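Local coordinates for protein beta-glucosidase (Saccharopolyspora erythraea D, PDB 5M6G) that probably hydrolyses terminal, non-reducing beta-D-glucosyl residues, releasing beta-D-glucose, as a two-domain glycoside hydrolase of family 3, at residues G335-M340 with D367-R372; A471-S476 with V572-H577. All coordinates share one frame; numbering follows the deposited sequence.

Interaction 1 (G335-M340 with D367-R372)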
# COMPACT_ATOMS: atom_id res chain seq x y z
N GLY A 335 -3.25 9.65 22.22
CA GLY A 335 -2.81 8.27 22.36
C GLY A 335 -1.83 7.78 21.31
O GLY A 335 -1.47 6.60 21.34
N ILE A 336 -1.37 8.63 20.39
CA ILE A 336 -0.39 8.21 19.40
C ILE A 336 0.98 8.04 20.05
O ILE A 336 1.39 8.83 20.91
CB ILE A 336 -0.35 9.22 18.24
CG1 ILE A 336 -1.70 9.23 17.51
CG2 ILE A 336 0.79 8.90 17.24
CD1 ILE A 336 -1.77 10.19 16.34
N ASP A 337 1.70 6.99 19.66
CA ASP A 337 2.96 6.62 20.30
C ASP A 337 4.19 7.16 19.58
O ASP A 337 5.17 7.53 20.24
CB ASP A 337 3.08 5.10 20.39
CG ASP A 337 1.91 4.48 21.11
OD1 ASP A 337 1.58 4.94 22.23
OD2 ASP A 337 1.30 3.54 20.55
N MET A 338 4.19 7.16 18.25
CA MET A 338 5.35 7.56 17.47
C MET A 338 4.91 8.54 16.40
O MET A 338 3.84 8.39 15.81
CB MET A 338 6.03 6.34 16.83
CG MET A 338 7.21 6.70 15.94
SD MET A 338 8.15 5.25 15.43
CE MET A 338 9.15 4.96 16.90
N PHE A 339 5.74 9.55 16.15
CA PHE A 339 5.34 10.65 15.29
C PHE A 339 6.23 10.72 14.07
O PHE A 339 7.45 10.91 14.18
CB PHE A 339 5.31 11.95 16.09
CG PHE A 339 4.24 11.93 17.13
CD1 PHE A 339 4.44 11.28 18.33
CD2 PHE A 339 2.98 12.44 16.84
CE1 PHE A 339 3.41 11.20 19.26
CE2 PHE A 339 1.97 12.37 17.75
CZ PHE A 339 2.18 11.75 18.96
N MET A 340 5.61 10.53 12.91
CA MET A 340 6.30 10.47 11.63
C MET A 340 6.43 11.89 11.09
O MET A 340 5.41 12.57 10.89
CB MET A 340 5.52 9.59 10.66
CG MET A 340 6.19 9.39 9.30
SD MET A 340 5.05 8.60 8.15
CE MET A 340 4.74 7.05 8.97
N ASP A 367 5.44 7.18 28.93
CA ASP A 367 5.85 5.82 29.27
C ASP A 367 5.05 4.79 28.49
O ASP A 367 5.59 3.76 28.06
CB ASP A 367 5.70 5.57 30.78
CG ASP A 367 6.79 6.23 31.60
OD1 ASP A 367 7.79 6.70 31.03
OD2 ASP A 367 6.64 6.26 32.85
N ASP A 368 3.75 5.04 28.31
CA ASP A 368 2.95 4.13 27.50
C ASP A 368 3.49 4.06 26.07
O ASP A 368 3.64 2.97 25.50
CB ASP A 368 1.49 4.58 27.51
CG ASP A 368 0.65 3.85 26.49
OD1 ASP A 368 0.46 2.63 26.65
OD2 ASP A 368 0.17 4.50 25.54
N ALA A 369 3.80 5.22 25.47
CA ALA A 369 4.32 5.21 24.11
C ALA A 369 5.64 4.47 24.04
O ALA A 369 5.88 3.68 23.12
CB ALA A 369 4.49 6.65 23.60
N ASN A 370 6.51 4.67 25.04
CA ASN A 370 7.80 4.00 25.01
C ASN A 370 7.67 2.51 25.23
O ASN A 370 8.36 1.72 24.60
CB ASN A 370 8.74 4.60 26.03
CG ASN A 370 9.53 5.72 25.46
OD1 ASN A 370 10.72 5.56 25.18
ND2 ASN A 370 8.87 6.85 25.20
N ARG A 371 6.80 2.10 26.16
CA ARG A 371 6.59 0.67 26.36
C ARG A 371 6.14 -0.00 25.06
O ARG A 371 6.61 -1.09 24.71
CB ARG A 371 5.58 0.46 27.47
CG ARG A 371 5.39 -0.97 27.90
CD ARG A 371 4.68 -0.99 29.25
NE ARG A 371 5.31 -0.05 30.17
CZ ARG A 371 4.73 1.03 30.70
NH1 ARG A 371 3.46 1.34 30.41
NH2 ARG A 371 5.42 1.79 31.53
N ARG A 372 5.24 0.65 24.33
CA ARG A 372 4.75 0.08 23.08
C ARG A 372 5.85 0.04 22.01
O ARG A 372 6.01 -0.98 21.33
CB ARG A 372 3.53 0.86 22.61
CG ARG A 372 2.33 0.66 23.54
CD ARG A 372 1.21 1.63 23.24
NE ARG A 372 0.05 1.36 24.09
CZ ARG A 372 -0.96 0.59 23.73
NH1 ARG A 372 -0.96 -0.00 22.54
NH2 ARG A 372 -1.99 0.41 24.57
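D337 sets its carboxylate against one flank of helix 363-379, where A369 and R372, one turn apart, receive it. The methyl CB of A369 packs against the D337 backbone, 3.5 Å from D337 O, while D337 OD1 lies 3.3 Å from A369 CA. With CG beside its own backbone N and anti to the carbonyl carbon (chi1 -56°), D337 carries both oxygens to the aliphatic part of R372, and OD2 comes within 3.3 Å of R372 CD.

The charges do not pair directly here. D337 OD1 is 4.3 Å from R372 NE and well out of the guanidinium plane, although the carboxylate and guanidinium planes are only 12° apart. The NE hydrogen goes instead to D368 OD1 (2.9 Å from R372 NE, N-H...O angle 165°). That oxygen sits almost exactly in the guanidinium plane and is met on its syn side, from somewhat out of the carboxylate plane; the R372 chain, extended from CG to NE, brings NE to D368 one turn back. R372 NH1 also bonds to F303 O.

D337 OD1 and D368 OD2 stand 3.6 Å apart, two like charges, but K298 and R365 form salt bridges to both oxygens, which probably offsets the repulsion. D337 OD2 accepts from V307 N.

Two residues before D337, G335 closes off helix 325-334 in a Schellman motif. The contact thus joins the turn leading from that helix into parallel strand 339-341 to a later helix, an alpha/beta arrangement in keeping with the TIM-barrel-clan N-terminal domain of family 3.

Interaction 2 (A471-S476 with V572-H577)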
# COMPACT_ATOMS: atom_id res chain seq x y z
N ALA A 471 4.76 -13.06 -26.25
CA ALA A 471 5.28 -14.36 -25.86
C ALA A 471 4.17 -15.41 -25.83
O ALA A 471 4.40 -16.58 -26.16
CB ALA A 471 5.96 -14.27 -24.49
N ALA A 472 2.95 -15.02 -25.42
CA ALA A 472 1.83 -15.96 -25.44
C ALA A 472 1.52 -16.38 -26.87
O ALA A 472 1.39 -17.58 -27.16
CB ALA A 472 0.60 -15.33 -24.78
N ALA A 473 1.39 -15.41 -27.77
CA ALA A 473 1.12 -15.67 -29.18
C ALA A 473 2.45 -15.79 -29.93
O ALA A 473 2.76 -15.04 -30.86
CB ALA A 473 0.25 -14.56 -29.76
N SER A 474 3.24 -16.77 -29.49
CA SER A 474 4.64 -16.84 -29.91
C SER A 474 4.80 -17.22 -31.37
O SER A 474 5.86 -16.97 -31.95
CB SER A 474 5.40 -17.84 -29.02
OG SER A 474 4.71 -19.07 -28.92
N GLY A 475 3.77 -17.80 -31.99
CA GLY A 475 3.76 -18.06 -33.40
C GLY A 475 3.09 -16.98 -34.23
O GLY A 475 2.96 -17.14 -35.45
N SER A 476 2.66 -15.88 -33.62
CA SER A 476 1.89 -14.86 -34.30
C SER A 476 2.73 -13.60 -34.48
O SER A 476 3.51 -13.23 -33.60
CB SER A 476 0.61 -14.50 -33.53
OG SER A 476 -0.31 -15.58 -33.48
N VAL A 572 -4.44 -14.72 -19.09
CA VAL A 572 -5.90 -14.74 -19.10
C VAL A 572 -6.42 -14.53 -20.52
O VAL A 572 -7.32 -15.25 -20.98
CB VAL A 572 -6.45 -13.69 -18.12
CG1 VAL A 572 -7.96 -13.60 -18.20
CG2 VAL A 572 -6.00 -14.03 -16.70
N LEU A 573 -5.87 -13.54 -21.23
CA LEU A 573 -6.30 -13.23 -22.59
C LEU A 573 -6.25 -14.46 -23.50
O LEU A 573 -7.11 -14.61 -24.39
CB LEU A 573 -5.44 -12.11 -23.18
CG LEU A 573 -5.68 -10.67 -22.69
CD1 LEU A 573 -4.62 -9.74 -23.25
CD2 LEU A 573 -7.09 -10.16 -23.07
N PHE A 574 -5.27 -15.33 -23.31
CA PHE A 574 -5.06 -16.49 -24.18
C PHE A 574 -5.54 -17.79 -23.56
O PHE A 574 -5.25 -18.87 -24.10
CB PHE A 574 -3.59 -16.58 -24.59
CG PHE A 574 -3.18 -15.52 -25.57
CD1 PHE A 574 -2.79 -14.27 -25.13
CD2 PHE A 574 -3.27 -15.75 -26.93
CE1 PHE A 574 -2.46 -13.28 -26.03
CE2 PHE A 574 -2.94 -14.77 -27.83
CZ PHE A 574 -2.53 -13.52 -27.38
N GLY A 575 -6.25 -17.72 -22.44
CA GLY A 575 -6.89 -18.88 -21.86
C GLY A 575 -5.99 -19.82 -21.08
O GLY A 575 -6.43 -20.91 -20.72
N ASP A 576 -4.73 -19.43 -20.82
CA ASP A 576 -3.91 -20.21 -19.89
C ASP A 576 -4.46 -20.16 -18.47
O ASP A 576 -4.35 -21.14 -17.72
CB ASP A 576 -2.46 -19.73 -19.94
CG ASP A 576 -1.78 -20.08 -21.25
OD1 ASP A 576 -2.14 -21.13 -21.83
OD2 ASP A 576 -0.91 -19.31 -21.72
N HIS A 577 -5.06 -19.04 -18.08
CA HIS A 577 -5.78 -18.91 -16.82
C HIS A 577 -7.22 -18.54 -17.14
O HIS A 577 -7.48 -17.44 -17.65
CB HIS A 577 -5.13 -17.86 -15.90
CG HIS A 577 -5.81 -17.72 -14.58
ND1 HIS A 577 -5.59 -18.59 -13.54
CD2 HIS A 577 -6.74 -16.83 -14.15
CE1 HIS A 577 -6.33 -18.22 -12.50
NE2 HIS A 577 -7.04 -17.16 -12.85
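Two helix C-terminal ends meet in this contact, against the mixed beta-sheet in the C-terminal domain of the family 3 enzyme. Helix 465-472 runs out into a turn that leads to strand 478-480, an outermost strand of that sheet, and helix 567-573 gives way nearby to F574. The aromatic side chain of F574 bridges the two, packing against a pair of successive alanines.

A472, the last residue of its helix, directs its methyl group at the ring. Its CB stands over one face in a CH-pi contact, 3.9 Å from the centroid of the F574 ring and 26° off the ring normal. The methyl is displaced toward the rim, so its closest ring atom is CD1, with A472 CB to F574 CD1 at 3.6 Å. The backbone N of A473 lies over the same face.

F574 is the first residue to leave helical geometry, and its CG is anti to the carbonyl carbon and beside the backbone N (chi1 -72°), a setting that extends the ring across to the alanines. G575, with positive phi, follows and gives its N-H to V572 O. The ring also touches L424, K426 and L431, so strand 431-434 and the loop before it share in enclosing it; L431 touches A473 as well.

Beyond A472 the backbone bends at once. A473 is the centre of an inverse gamma turn closed by a weak bond from S474 N to A472 O, and it also starts a type I turn in which S476 N reaches A473 O at 2.9 Å. The second methyl, on A473 itself, lies at the far end of the ring, where A473 CB meets F574 CE2 at 3.7 Å and F574 CZ at 3.8 Å.

How the interactions relate
Interaction 1 belongs to the N-terminal family 3 domain and interaction 2 to the C-terminal one. They lie on opposite sides of the chain's centre, with their own centres 52 Å apart and their nearest atoms about 35 Å apart, and along the sequence the first closes before the second opens. The sorbitol pocket draws on both domains, taking D310 and M340 from the first and W448 and E505 from the second. Segment 335-340 runs into that pocket through M340, which touches sorbitol, whereas its contact with 367-372 is made farther back along the segment. Interaction 2 contributes no residue to the pocket. Interaction 1 packs a carboxylate against a helix flank among charged neighbours, whereas interaction 2 is apolar.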